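Ribosomal protein S2-related protein (Deinococcus radiodurans, PDB 2JH3) binds a 4Fe-4S cluster in a multi-domain chain with a chelatase-like fold and may act as a sirohydrochlorin ferrochelatase. Local coordinates at residues R341-R346 / T350-W355; I376-A381 / P449-C454; P411-T416 / R462-R467; A419-S424 / C454-A459; Q438-F441 / G447-C450. All coordinates share one frame; numbering follows the deposited sequence.

Contact 1 of 5, residues R341-R346 / T350-W355; sequences RWRPIR and TLPRGW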
# COMPACT_ATOMS: atom_id res chain seq x y z
N ARG A 341 5.75 -9.48 -2.83
CA ARG A 341 6.74 -8.70 -2.16
C ARG A 341 6.75 -9.08 -0.66
O ARG A 341 5.67 -9.35 -0.07
CB ARG A 341 6.44 -7.23 -2.36
CG ARG A 341 6.57 -6.74 -3.84
CD ARG A 341 6.20 -5.29 -3.88
NE ARG A 341 4.81 -5.07 -3.47
CZ ARG A 341 3.92 -4.34 -4.14
NH1 ARG A 341 4.26 -3.70 -5.26
NH2 ARG A 341 2.68 -4.23 -3.66
N TRP A 342 7.96 -9.10 -0.08
CA TRP A 342 8.17 -9.49 1.31
C TRP A 342 7.42 -8.55 2.21
O TRP A 342 7.36 -7.36 1.95
CB TRP A 342 9.65 -9.38 1.60
CG TRP A 342 10.14 -10.03 2.79
CD1 TRP A 342 10.82 -9.44 3.82
CD2 TRP A 342 10.10 -11.43 3.09
NE1 TRP A 342 11.19 -10.37 4.74
CE2 TRP A 342 10.76 -11.60 4.33
CE3 TRP A 342 9.54 -12.55 2.46
CZ2 TRP A 342 10.88 -12.83 4.95
CZ3 TRP A 342 9.70 -13.79 3.08
CH2 TRP A 342 10.38 -13.91 4.31
N ARG A 343 6.92 -9.09 3.33
CA ARG A 343 6.29 -8.31 4.38
C ARG A 343 7.08 -8.31 5.69
O ARG A 343 6.77 -9.12 6.60
CB ARG A 343 4.94 -8.95 4.63
CG ARG A 343 3.98 -8.93 3.40
CD ARG A 343 2.59 -9.54 3.65
NE ARG A 343 1.86 -8.76 4.66
CZ ARG A 343 1.54 -9.13 5.90
NH1 ARG A 343 1.84 -10.32 6.34
NH2 ARG A 343 0.93 -8.23 6.71
N PRO A 344 8.08 -7.41 5.83
CA PRO A 344 8.91 -7.39 7.04
C PRO A 344 8.18 -6.94 8.28
O PRO A 344 8.48 -7.36 9.40
CB PRO A 344 10.04 -6.46 6.66
CG PRO A 344 9.49 -5.58 5.68
CD PRO A 344 8.51 -6.35 4.90
N ILE A 345 7.14 -6.10 8.09
CA ILE A 345 6.29 -5.66 9.13
C ILE A 345 4.90 -6.26 8.92
O ILE A 345 4.19 -5.88 8.00
CB ILE A 345 6.18 -4.08 9.16
CG1 ILE A 345 7.55 -3.39 9.24
CG2 ILE A 345 5.32 -3.68 10.33
CD1 ILE A 345 8.45 -3.77 10.40
N ARG A 346 4.53 -7.22 9.79
CA ARG A 346 3.40 -8.11 9.50
C ARG A 346 2.07 -7.46 9.82
O ARG A 346 1.04 -7.98 9.46
CB ARG A 346 3.62 -9.45 10.25
CG ARG A 346 4.53 -10.42 9.46
CD ARG A 346 4.94 -11.68 10.18
NE ARG A 346 5.32 -12.73 9.23
CZ ARG A 346 4.50 -13.50 8.55
NH1 ARG A 346 5.00 -14.37 7.69
NH2 ARG A 346 3.19 -13.54 8.82
N THR A 350 -1.54 -5.53 4.23
CA THR A 350 -1.11 -6.14 2.97
C THR A 350 -1.15 -7.65 3.06
O THR A 350 -0.56 -8.30 2.22
CB THR A 350 0.30 -5.71 2.64
OG1 THR A 350 1.13 -6.15 3.71
CG2 THR A 350 0.39 -4.18 2.49
N LEU A 351 -1.94 -8.22 3.99
CA LEU A 351 -2.03 -9.66 4.17
C LEU A 351 -2.67 -10.15 2.90
O LEU A 351 -3.61 -9.57 2.44
CB LEU A 351 -2.89 -10.02 5.37
CG LEU A 351 -2.87 -11.41 5.96
CD1 LEU A 351 -1.56 -11.60 6.52
CD2 LEU A 351 -3.95 -11.53 7.00
N PRO A 352 -2.15 -11.21 2.31
CA PRO A 352 -2.77 -11.78 1.14
C PRO A 352 -4.03 -12.63 1.43
O PRO A 352 -4.24 -13.13 2.53
CB PRO A 352 -1.60 -12.60 0.52
CG PRO A 352 -0.89 -13.11 1.73
CD PRO A 352 -0.94 -11.94 2.72
N ARG A 353 -4.91 -12.66 0.43
CA ARG A 353 -6.07 -13.47 0.40
C ARG A 353 -5.73 -14.87 -0.11
O ARG A 353 -4.64 -15.15 -0.53
CB ARG A 353 -7.17 -12.82 -0.45
CG ARG A 353 -7.78 -11.61 0.16
CD ARG A 353 -8.66 -10.86 -0.84
NE ARG A 353 -7.86 -10.06 -1.76
CZ ARG A 353 -8.30 -9.24 -2.71
NH1 ARG A 353 -9.59 -9.11 -2.95
NH2 ARG A 353 -7.41 -8.51 -3.40
N GLY A 354 -6.68 -15.77 0.09
CA GLY A 354 -6.66 -17.06 -0.59
C GLY A 354 -6.29 -18.32 0.19
O GLY A 354 -6.27 -19.42 -0.36
N TRP A 355 -6.16 -18.16 1.48
CA TRP A 355 -5.67 -19.19 2.37
C TRP A 355 -6.61 -19.46 3.53
O TRP A 355 -7.47 -18.62 3.87
CB TRP A 355 -4.28 -18.81 2.86
CG TRP A 355 -4.30 -17.52 3.66
CD1 TRP A 355 -4.11 -16.29 3.17
CD2 TRP A 355 -4.52 -17.35 5.08
NE1 TRP A 355 -4.22 -15.38 4.13
CE2 TRP A 355 -4.51 -15.98 5.32
CE3 TRP A 355 -4.76 -18.23 6.14
CZ2 TRP A 355 -4.68 -15.44 6.61
CZ3 TRP A 355 -4.91 -17.70 7.41
CH2 TRP A 355 -4.91 -16.33 7.63
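The guanidinium of Arg343 lies with one face over Leu351, whose CA sits 3.9 Å above the plane near the centre of the group, and with Thr350 OG1 at its edge. From that edge Arg343 NE donates to Thr350 OG1 over 2.9 Å; the bond is almost straight (174°) and only 2° out of the guanidinium plane. On the Leu351 side the branch CD1 adds a contact of 3.6 Å to Arg343 NH1. A bend at chi3 (64°) brings Arg343 NH2 to Arg346 O of the same segment at 2.8 Å, from above the carbonyl plane and not on a lone pair. NH2 also bonds Trp348 O, and NH1 bonds Thr334 O, so all three nitrogens of this buried group are engaged and its rotation is fixed. In the second segment Trp355 NE1 donates to Pro352 O at 2.8 Å. The contact belongs to the stabilising-domain region, with the Arg343 side chain about 10 Å from the iron-sulphur cluster. Both segments lie in the long loop between helix 327-333 and strand 355-359. That helix packs on Trp355 through Leu330 and Leu333, helix 455-467 meets Pro344 and Ile345 through Val456, and Arg349 of the second subunit donates to Leu351 O.

Contact 2 of 5, residues I376-A381 / P449-C454; sequences IEESYA and PCAEAC. With SF4 (iron/sulfur cluster), chain E.
Glu378 reaches from helix 375-383 toward Pro449 and Ala451, and its atoms can be followed outward. Its CB lies 4.1 Å from Pro449 CG, an aliphatic contact at the base of the side chain. Beyond CG the chain is extended (chi2 176°), which carries the carboxylate past the proline ring to the backbone that follows it. There OE1 accepts from two waters: one, at 2.8 Å from Glu378 OE1, also donates to Pro449 O, while the other, at 2.9 Å from Glu378 OE1, accepts from Ala451 N. OE2 ends 4.5 Å from Ala451 CB and has its strong partner elsewhere, in a salt bridge with Arg60. The next residue, Ser379, brings OG to 3.3 Å from Pro449 CD; the hydroxyl itself is bonded to Val375 O within its helix. Cys450, next to this proline, points its CB away from the helix, and its SG binds iron FE1 of the cluster at 2.3 Å. Further on, Cys454 SG binds FE2 at 2.4 Å. No direct hydrogen bond joins the two segments, so the polar link is made through the two waters, while the proline ring supplies the apolar part. The buried carboxylate, paired with Arg60 and more weakly with Arg427, is probably ionised, and it holds the backbone on both sides of a cluster ligand through water.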
# COMPACT_ATOMS: atom_id res chain seq x y z
N ILE A 376 -0.46 -9.81 20.23
CA ILE A 376 -1.30 -10.25 21.35
C ILE A 376 -0.85 -9.68 22.73
O ILE A 376 -1.64 -9.09 23.46
CB ILE A 376 -1.37 -11.84 21.41
CG1 ILE A 376 -2.24 -12.43 20.28
CG2 ILE A 376 -1.80 -12.30 22.79
CD1 ILE A 376 -3.34 -11.77 19.92
N GLU A 377 0.44 -9.77 22.98
CA GLU A 377 1.08 -9.35 24.20
C GLU A 377 1.02 -7.81 24.38
O GLU A 377 0.80 -7.30 25.47
CB GLU A 377 2.54 -9.80 24.12
CG GLU A 377 2.77 -11.35 24.12
CD GLU A 377 2.94 -11.99 22.75
OE1 GLU A 377 2.59 -11.36 21.77
OE2 GLU A 377 3.37 -13.16 22.68
N GLU A 378 1.29 -7.08 23.32
CA GLU A 378 1.22 -5.60 23.33
C GLU A 378 -0.14 -5.07 23.49
O GLU A 378 -0.36 -4.14 24.25
CB GLU A 378 1.83 -5.03 22.05
CG GLU A 378 3.27 -5.19 22.09
CD GLU A 378 3.96 -4.74 20.81
OE1 GLU A 378 3.30 -4.54 19.77
OE2 GLU A 378 5.23 -4.65 20.83
N SER A 379 -1.09 -5.66 22.77
CA SER A 379 -2.47 -5.28 22.89
C SER A 379 -3.01 -5.52 24.33
O SER A 379 -3.71 -4.65 24.91
CB SER A 379 -3.32 -5.99 21.84
OG SER A 379 -2.97 -5.53 20.49
N TYR A 380 -2.64 -6.68 24.90
CA TYR A 380 -3.03 -7.07 26.26
C TYR A 380 -2.49 -6.06 27.24
O TYR A 380 -3.20 -5.57 28.13
CB TYR A 380 -2.52 -8.45 26.62
CG TYR A 380 -2.95 -8.88 27.99
CD1 TYR A 380 -4.20 -9.37 28.19
CD2 TYR A 380 -2.08 -8.76 29.12
CE1 TYR A 380 -4.64 -9.74 29.47
CE2 TYR A 380 -2.49 -9.14 30.39
CZ TYR A 380 -3.79 -9.60 30.56
OH TYR A 380 -4.26 -10.00 31.83
N ALA A 381 -1.21 -5.78 27.12
CA ALA A 381 -0.53 -4.83 27.99
C ALA A 381 -1.11 -3.41 27.90
O ALA A 381 -1.26 -2.72 28.90
CB ALA A 381 0.88 -4.82 27.63
N PRO A 449 -1.57 -1.49 19.16
CA PRO A 449 -0.50 -0.48 19.46
C PRO A 449 0.86 -0.68 18.83
O PRO A 449 1.31 -1.80 18.59
CB PRO A 449 -0.37 -0.58 20.98
CG PRO A 449 -0.80 -2.01 21.33
CD PRO A 449 -1.81 -2.43 20.29
N CYS A 450 1.53 0.44 18.57
CA CYS A 450 2.92 0.49 18.14
C CYS A 450 3.71 1.16 19.26
O CYS A 450 3.44 2.34 19.61
CB CYS A 450 3.15 1.25 16.84
SG CYS A 450 4.92 1.28 16.43
N ALA A 451 4.65 0.40 19.86
CA ALA A 451 5.35 0.86 21.03
C ALA A 451 6.69 1.51 20.67
O ALA A 451 7.35 2.09 21.56
CB ALA A 451 5.57 -0.33 22.03
N GLU A 452 7.11 1.42 19.40
CA GLU A 452 8.47 1.88 19.04
C GLU A 452 8.58 1.93 17.50
O GLU A 452 8.05 1.04 16.80
CB GLU A 452 9.59 0.96 19.64
CG GLU A 452 10.96 1.58 19.43
CD GLU A 452 12.08 0.86 20.07
OE1 GLU A 452 11.84 -0.22 20.61
OE2 GLU A 452 13.16 1.41 20.06
N ALA A 453 9.24 2.97 16.99
CA ALA A 453 9.56 3.05 15.63
C ALA A 453 10.30 1.82 15.16
O ALA A 453 11.33 1.43 15.71
CB ALA A 453 10.32 4.31 15.32
N CYS A 454 9.78 1.24 14.06
CA CYS A 454 10.32 -0.00 13.42
C CYS A 454 11.47 0.20 12.39
O CYS A 454 11.79 1.34 11.96
CB CYS A 454 9.16 -0.81 12.76
SG CYS A 454 8.57 -0.07 11.30
FE1 SF4 E . 4.98 1.30 14.17
FE2 SF4 E . 6.41 0.68 11.95
FE3 SF4 E . 3.74 0.29 12.02
FE4 SF4 E . 4.74 2.83 11.92
S1 SF4 E . 4.95 1.22 10.26
S2 SF4 E . 3.04 2.11 13.31
S3 SF4 E . 6.63 2.61 13.24
S4 SF4 E . 5.28 -0.87 13.26
O HOH W 1 0.94 -4.33 18.30
O HOH W 2 4.86 -2.30 18.79

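Contact 3 of 5, residues P411-T416 / R462-R467; sequences PDQVDT and RDEVGR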
# COMPACT_ATOMS: atom_id res chain seq x y z
N PRO A 411 11.95 16.97 14.35
CA PRO A 411 10.58 16.48 14.64
C PRO A 411 9.62 16.49 13.47
O PRO A 411 8.91 15.50 13.29
CB PRO A 411 10.10 17.40 15.78
CG PRO A 411 11.43 17.64 16.57
CD PRO A 411 12.45 17.82 15.46
N ASP A 412 9.61 17.55 12.67
CA ASP A 412 8.72 17.60 11.54
C ASP A 412 9.07 16.63 10.47
O ASP A 412 8.20 16.16 9.73
CB ASP A 412 8.63 18.98 10.90
CG ASP A 412 7.28 19.19 10.19
OD1 ASP A 412 6.24 19.11 10.89
OD2 ASP A 412 7.26 19.41 8.96
N GLN A 413 10.35 16.37 10.32
CA GLN A 413 10.76 15.42 9.33
C GLN A 413 10.30 14.02 9.74
O GLN A 413 9.79 13.23 8.89
CB GLN A 413 12.25 15.40 9.19
CG GLN A 413 12.77 16.46 8.22
CD GLN A 413 14.30 16.40 8.08
OE1 GLN A 413 15.01 16.45 9.07
NE2 GLN A 413 14.80 16.29 6.83
N VAL A 414 10.50 13.68 10.99
CA VAL A 414 10.01 12.35 11.38
C VAL A 414 8.49 12.25 11.32
O VAL A 414 8.01 11.23 10.89
CB VAL A 414 10.71 11.61 12.51
CG1 VAL A 414 11.97 12.27 13.01
CG2 VAL A 414 9.78 11.06 13.61
N ASP A 415 7.75 13.30 11.71
CA ASP A 415 6.31 13.31 11.66
C ASP A 415 5.79 13.19 10.24
O ASP A 415 4.78 12.52 9.93
CB ASP A 415 5.77 14.57 12.32
CG ASP A 415 5.85 14.54 13.82
OD1 ASP A 415 6.21 13.53 14.49
OD2 ASP A 415 5.51 15.59 14.37
N THR A 416 6.49 13.81 9.31
CA THR A 416 6.12 13.75 7.93
C THR A 416 6.33 12.39 7.28
O THR A 416 5.47 11.89 6.49
CB THR A 416 6.96 14.84 7.21
OG1 THR A 416 6.50 16.13 7.68
CG2 THR A 416 6.81 14.76 5.82
N ARG A 462 15.95 7.70 7.31
CA ARG A 462 17.32 7.81 6.72
C ARG A 462 17.29 8.33 5.26
O ARG A 462 17.98 9.28 4.96
CB ARG A 462 18.06 6.48 6.79
CG ARG A 462 19.52 6.51 6.20
CD ARG A 462 19.97 5.07 5.94
NE ARG A 462 18.99 4.53 5.04
CZ ARG A 462 18.69 3.26 4.83
NH1 ARG A 462 19.34 2.32 5.45
NH2 ARG A 462 17.71 2.95 3.99
N ASP A 463 16.46 7.78 4.39
CA ASP A 463 16.39 8.25 3.01
C ASP A 463 15.93 9.68 2.90
O ASP A 463 16.46 10.44 2.10
CB ASP A 463 15.44 7.41 2.20
CG ASP A 463 15.84 5.97 2.18
OD1 ASP A 463 17.04 5.67 2.39
OD2 ASP A 463 14.95 5.12 1.95
N GLU A 464 15.00 10.08 3.74
CA GLU A 464 14.53 11.46 3.72
C GLU A 464 15.63 12.46 4.08
O GLU A 464 15.86 13.41 3.35
CB GLU A 464 13.35 11.61 4.64
CG GLU A 464 12.70 13.01 4.69
CD GLU A 464 12.10 13.47 3.36
OE1 GLU A 464 11.80 12.63 2.45
OE2 GLU A 464 11.97 14.71 3.23
N VAL A 465 16.28 12.26 5.21
CA VAL A 465 17.42 13.07 5.59
C VAL A 465 18.46 13.09 4.40
O VAL A 465 18.90 14.16 3.97
CB VAL A 465 18.04 12.55 6.92
CG1 VAL A 465 19.30 13.33 7.27
CG2 VAL A 465 17.04 12.65 8.07
N GLY A 466 18.77 11.92 3.84
CA GLY A 466 19.68 11.78 2.72
C GLY A 466 19.30 12.56 1.47
O GLY A 466 20.16 13.08 0.79
N ARG A 467 18.01 12.65 1.17
CA ARG A 467 17.51 13.34 -0.01
C ARG A 467 17.58 14.85 0.26
O ARG A 467 17.87 15.61 -0.67
CB ARG A 467 16.08 12.90 -0.37
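Gln413 is the residue of helix 411-422 that reaches the end of helix 455-467, meeting Glu464 and Val465 there. The segment starts with Pro411, whose carbonyl receives Asp415 N in the first helical turn. Asp412 follows, and its O accepts twice: Thr416 N and Thr416 OG1 come to it from opposite faces of the carbonyl plane, the hydroxyl at 2.7 Å from Asp412 O. Gln413 comes next. Its CB points toward the other helix, and the extended chi2 (-179°) carries the amide outward along Val465. Gln413 NE2 stands 4.3 Å from Val465 CA, and Gln413 OE1 stands 4.4 Å from Val465 CG2. The same NE2 is 4.4 Å from Glu464 CG, so it is the methylene part of the glutamate that is met. These are loose van der Waals distances, and no hydrogen bond crosses between the segments. The polar partner of the amide is instead Thr410 N, which donates to Gln413 OE1 from three residues back, just before the helix; this is the bond that an N3 side chain makes in a capping box. Val465 also rests on Arg408 and Ala409 of the loop that leads into helix 411-422. What meets here is the N-terminal end of one helix and the C-terminal end of another, a shallow, partly solvent-accessible contact within the 4Fe-4S domain; the other ends of the same two helices, around Cys422 and Cys454, carry cluster ligands.

Contact 4 of 5, residues A419-S424 / C454-A459; sequences AQVCAS and CTVLLA. With SF4 (iron/sulfur cluster), chain E.
Apolar contacts come first: Val421 and Cys422, in the C-terminal part of helix 411-422, meet Val456 and Leu457 in the first turn of helix 455-467. Val421 turns its CB toward the partner helix and meets Leu457 CD1 at 4.1 Å, while its CG1 comes within 4.4 Å of Val456 CG1. Leu457 is the two-sided residue here. Its CG is anti to the backbone N (chi1 174°), and its methyls divide the work: CD1 goes to Val421, whereas CD2 lies 3.7 Å from the cluster sulphide S3 and 4.2 Å from Cys422 SG. Val421 CG1 is in turn 4.1 Å from sulphide S1, so the pair forms an apolar wall beside the cluster.

Metal coordination is the second kind. Cys422 SG binds iron FE4 at 2.4 Å, and Cys454 is also a cluster ligand, so one thiolate from each segment holds a different corner of the same cluster. Cys425, close by in sequence, and Cys450 are the remaining two ligands.

No hydrogen bond crosses between the segments; within the second there is a capping bond. Cys454 is the N-cap residue of helix 455-467; Leu457 N points at Cys454 SG over 3.6 Å with an angle of 163°, a weak bond that may slightly lower the electron density on this metal-bound sulphur.

The C-terminal part of helix 411-422 and the N-terminus of helix 455-467 therefore converge on the cluster. Val456 also touches Ile345 and His14, Leu457 touches Trp431, Leu458 packs on helix 392-398, and Ala423 meets Ala339 of the second subunit.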
# COMPACT_ATOMS: atom_id res chain seq x y z
N ALA A 419 3.85 9.77 8.87
CA ALA A 419 2.48 9.84 8.30
C ALA A 419 2.40 9.07 6.99
O ALA A 419 1.43 8.35 6.72
CB ALA A 419 2.05 11.31 8.05
N GLN A 420 3.47 9.11 6.22
CA GLN A 420 3.52 8.42 4.92
C GLN A 420 3.75 6.92 5.06
O GLN A 420 3.08 6.13 4.40
CB GLN A 420 4.57 9.02 4.02
CG GLN A 420 4.27 10.46 3.51
CD GLN A 420 2.84 10.68 2.87
OE1 GLN A 420 2.46 10.01 1.91
NE2 GLN A 420 2.05 11.65 3.47
N VAL A 421 4.70 6.53 5.90
CA VAL A 421 5.03 5.10 6.08
C VAL A 421 3.98 4.34 6.91
O VAL A 421 3.44 3.33 6.48
CB VAL A 421 6.32 4.99 6.83
CG1 VAL A 421 6.61 3.54 7.31
CG2 VAL A 421 7.43 5.41 5.87
N CYS A 422 3.63 4.91 8.03
CA CYS A 422 2.74 4.26 8.97
C CYS A 422 1.29 4.12 8.48
O CYS A 422 0.51 3.32 9.01
CB CYS A 422 2.76 4.98 10.30
SG CYS A 422 4.36 5.02 11.12
N ALA A 423 0.94 4.90 7.44
CA ALA A 423 -0.36 4.74 6.79
C ALA A 423 -0.63 3.38 6.25
O ALA A 423 -1.80 2.98 6.06
CB ALA A 423 -0.52 5.77 5.72
N SER A 424 0.44 2.64 5.96
CA SER A 424 0.30 1.26 5.54
C SER A 424 0.05 0.26 6.65
O SER A 424 -0.28 -0.91 6.39
CB SER A 424 1.55 0.85 4.75
OG SER A 424 1.53 1.46 3.46
N CYS A 454 9.78 1.24 14.06
CA CYS A 454 10.32 -0.00 13.42
C CYS A 454 11.47 0.20 12.39
O CYS A 454 11.79 1.34 11.96
CB CYS A 454 9.16 -0.81 12.76
SG CYS A 454 8.57 -0.07 11.30
N THR A 455 12.10 -0.89 11.97
CA THR A 455 13.25 -0.74 11.07
C THR A 455 12.85 -0.17 9.71
O THR A 455 13.63 0.50 9.09
CB THR A 455 14.10 -2.03 10.86
OG1 THR A 455 13.26 -3.05 10.38
CG2 THR A 455 14.72 -2.47 12.19
N VAL A 456 11.60 -0.39 9.28
CA VAL A 456 11.15 0.12 7.98
C VAL A 456 11.01 1.65 8.03
O VAL A 456 11.44 2.37 7.08
CB VAL A 456 9.90 -0.60 7.50
CG1 VAL A 456 9.22 0.13 6.31
CG2 VAL A 456 10.24 -2.04 7.05
N LEU A 457 10.46 2.17 9.13
CA LEU A 457 10.34 3.60 9.32
C LEU A 457 11.71 4.26 9.51
O LEU A 457 11.94 5.34 8.96
CB LEU A 457 9.47 3.93 10.55
CG LEU A 457 9.39 5.42 10.96
CD1 LEU A 457 8.85 6.25 9.77
CD2 LEU A 457 8.44 5.62 12.13
N LEU A 458 12.62 3.61 10.26
CA LEU A 458 13.99 4.15 10.43
C LEU A 458 14.69 4.28 9.07
O LEU A 458 15.32 5.29 8.77
CB LEU A 458 14.84 3.25 11.31
CG LEU A 458 14.45 3.22 12.76
CD1 LEU A 458 15.00 2.02 13.48
CD2 LEU A 458 14.89 4.46 13.46
N ALA A 459 14.59 3.27 8.24
CA ALA A 459 15.20 3.39 6.88
C ALA A 459 14.57 4.49 5.99
O ALA A 459 15.24 5.15 5.18
CB ALA A 459 15.08 2.03 6.19
FE1 SF4 E . 4.98 1.30 14.17
FE2 SF4 E . 6.41 0.68 11.95
FE3 SF4 E . 3.74 0.29 12.02
FE4 SF4 E . 4.74 2.83 11.92
S1 SF4 E . 4.95 1.22 10.26
S2 SF4 E . 3.04 2.11 13.31
S3 SF4 E . 6.63 2.61 13.24
S4 SF4 E . 5.28 -0.87 13.26

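Contact 5 of 5, residues Q438-F441 / G447-C450; sequences QTIF and GLPC. With SF4 (iron/sulfur cluster), chain E.
Ile440 and Leu448 lie at an angle to each other, with Ile440 CG2 and Leu448 CD1 4.1 Å apart. The CB of Leu448 points away from the loop, so it is only the outer end of the side chain that comes back to meet the isoleucine. Ile440 CG2 is anti to the carbonyl carbon and also stands 3.7 Å from Gly447 O, so one methyl meets both. Thr439 turns otherwise: its CG2 lies 4.4 Å from Pro449 CD, while OG1 meets the backbone further along its own chain. There Thr439 OG1 accepts from Phe441 N at 3.0 Å, an ST turn that opens the short 3-10 segment 440-441, and it is also bonded to Glu383. The backbones meet most closely at Gly447, whose CA is 4.1 Å from that of Thr439 and 3.6 Å from Gln438 O. Ile440 N donates to Gly447 O at 3.0 Å, a bent bond (139°), and Thr439 CA approaches the same oxygen at 3.2 Å in a CA-H...O contact. Segment 447-450 holds strand 448-450, which pairs in parallel with strand 427-429 and carries the cluster ligand Cys450. Helix 375-383 packs on both apolar side chains, with Ile376 and Ser379 on Ile440 and Val375 on Leu448. Gln438 points its CB away from segment 447-450, and its amide bonds Ala317 of the second subunit.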
# COMPACT_ATOMS: atom_id res chain seq x y z
N GLN A 438 -9.06 1.66 22.37
CA GLN A 438 -9.63 0.30 22.33
C GLN A 438 -8.78 -0.57 21.41
O GLN A 438 -8.41 -0.14 20.29
CB GLN A 438 -11.01 0.33 21.75
CG GLN A 438 -12.12 0.93 22.67
CD GLN A 438 -13.40 1.16 21.93
OE1 GLN A 438 -13.47 2.02 21.01
NE2 GLN A 438 -14.43 0.41 22.29
N THR A 439 -8.43 -1.77 21.88
CA THR A 439 -7.68 -2.71 21.08
C THR A 439 -8.53 -3.86 20.59
O THR A 439 -9.73 -3.96 20.86
CB THR A 439 -6.50 -3.35 21.81
OG1 THR A 439 -7.01 -4.31 22.73
CG2 THR A 439 -5.62 -2.33 22.50
N ILE A 440 -7.87 -4.80 19.88
CA ILE A 440 -8.49 -6.05 19.55
C ILE A 440 -9.23 -6.71 20.66
O ILE A 440 -10.30 -7.34 20.42
CB ILE A 440 -7.45 -7.07 18.96
CG1 ILE A 440 -6.34 -7.35 19.95
CG2 ILE A 440 -6.99 -6.49 17.61
CD1 ILE A 440 -5.36 -8.49 19.44
N PHE A 441 -8.69 -6.59 21.86
CA PHE A 441 -9.37 -7.16 23.04
C PHE A 441 -10.65 -6.46 23.49
O PHE A 441 -11.48 -7.08 24.22
CB PHE A 441 -8.39 -7.29 24.18
CG PHE A 441 -7.36 -8.36 23.95
CD1 PHE A 441 -7.74 -9.67 23.72
CD2 PHE A 441 -6.06 -8.07 23.95
CE1 PHE A 441 -6.81 -10.63 23.45
CE2 PHE A 441 -5.12 -9.03 23.67
CZ PHE A 441 -5.48 -10.30 23.42
N GLY A 447 -7.47 -2.11 16.14
CA GLY A 447 -6.84 -1.40 17.26
C GLY A 447 -5.64 -2.14 17.75
O GLY A 447 -5.78 -3.07 18.51
N LEU A 448 -4.45 -1.76 17.24
CA LEU A 448 -3.23 -2.40 17.64
C LEU A 448 -2.21 -1.35 18.02
O LEU A 448 -2.04 -0.42 17.30
CB LEU A 448 -2.67 -3.20 16.47
CG LEU A 448 -3.36 -4.45 15.92
CD1 LEU A 448 -4.59 -4.17 15.19
CD2 LEU A 448 -2.45 -5.08 14.95
N PRO A 449 -1.57 -1.49 19.16
CA PRO A 449 -0.50 -0.48 19.46
C PRO A 449 0.86 -0.68 18.83
O PRO A 449 1.31 -1.80 18.59
CB PRO A 449 -0.37 -0.58 20.98
CG PRO A 449 -0.80 -2.01 21.33
CD PRO A 449 -1.81 -2.43 20.29
N CYS A 450 1.53 0.44 18.57
CA CYS A 450 2.92 0.49 18.14
C CYS A 450 3.71 1.16 19.26
O CYS A 450 3.44 2.34 19.61
CB CYS A 450 3.15 1.25 16.84
SG CYS A 450 4.92 1.28 16.43
FE1 SF4 E . 4.98 1.30 14.17
FE2 SF4 E . 6.41 0.68 11.95
FE3 SF4 E . 3.74 0.29 12.02
FE4 SF4 E . 4.74 2.83 11.92
S1 SF4 E . 4.95 1.22 10.26
S2 SF4 E . 3.04 2.11 13.31
S3 SF4 E . 6.63 2.61 13.24
S4 SF4 E . 5.28 -0.87 13.26

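Overall arrangement
Contact 1 closes first along the chain, within the range of the stabilising domain; contact 2 then joins helix 375-383 of that range to strand 448-450 of the iron-sulphur domain. Contact 5 ends on the same strand, its centre about 8 Å from that of contact 2, and the two share Pro449 and Cys450. Contacts 3 and 4 both pair helix 411-422 with helix 455-467, their centres about 11 Å apart, contact 4 at the cluster end and nested in the loop closed by contact 3; contact 5 is nested inside contact 4. Contacts 2, 4 and 5 touch the cluster, while Ile345 of contact 1 packs on Cys454 and Val456, consistent with a cluster site packed against the stabilising-domain region.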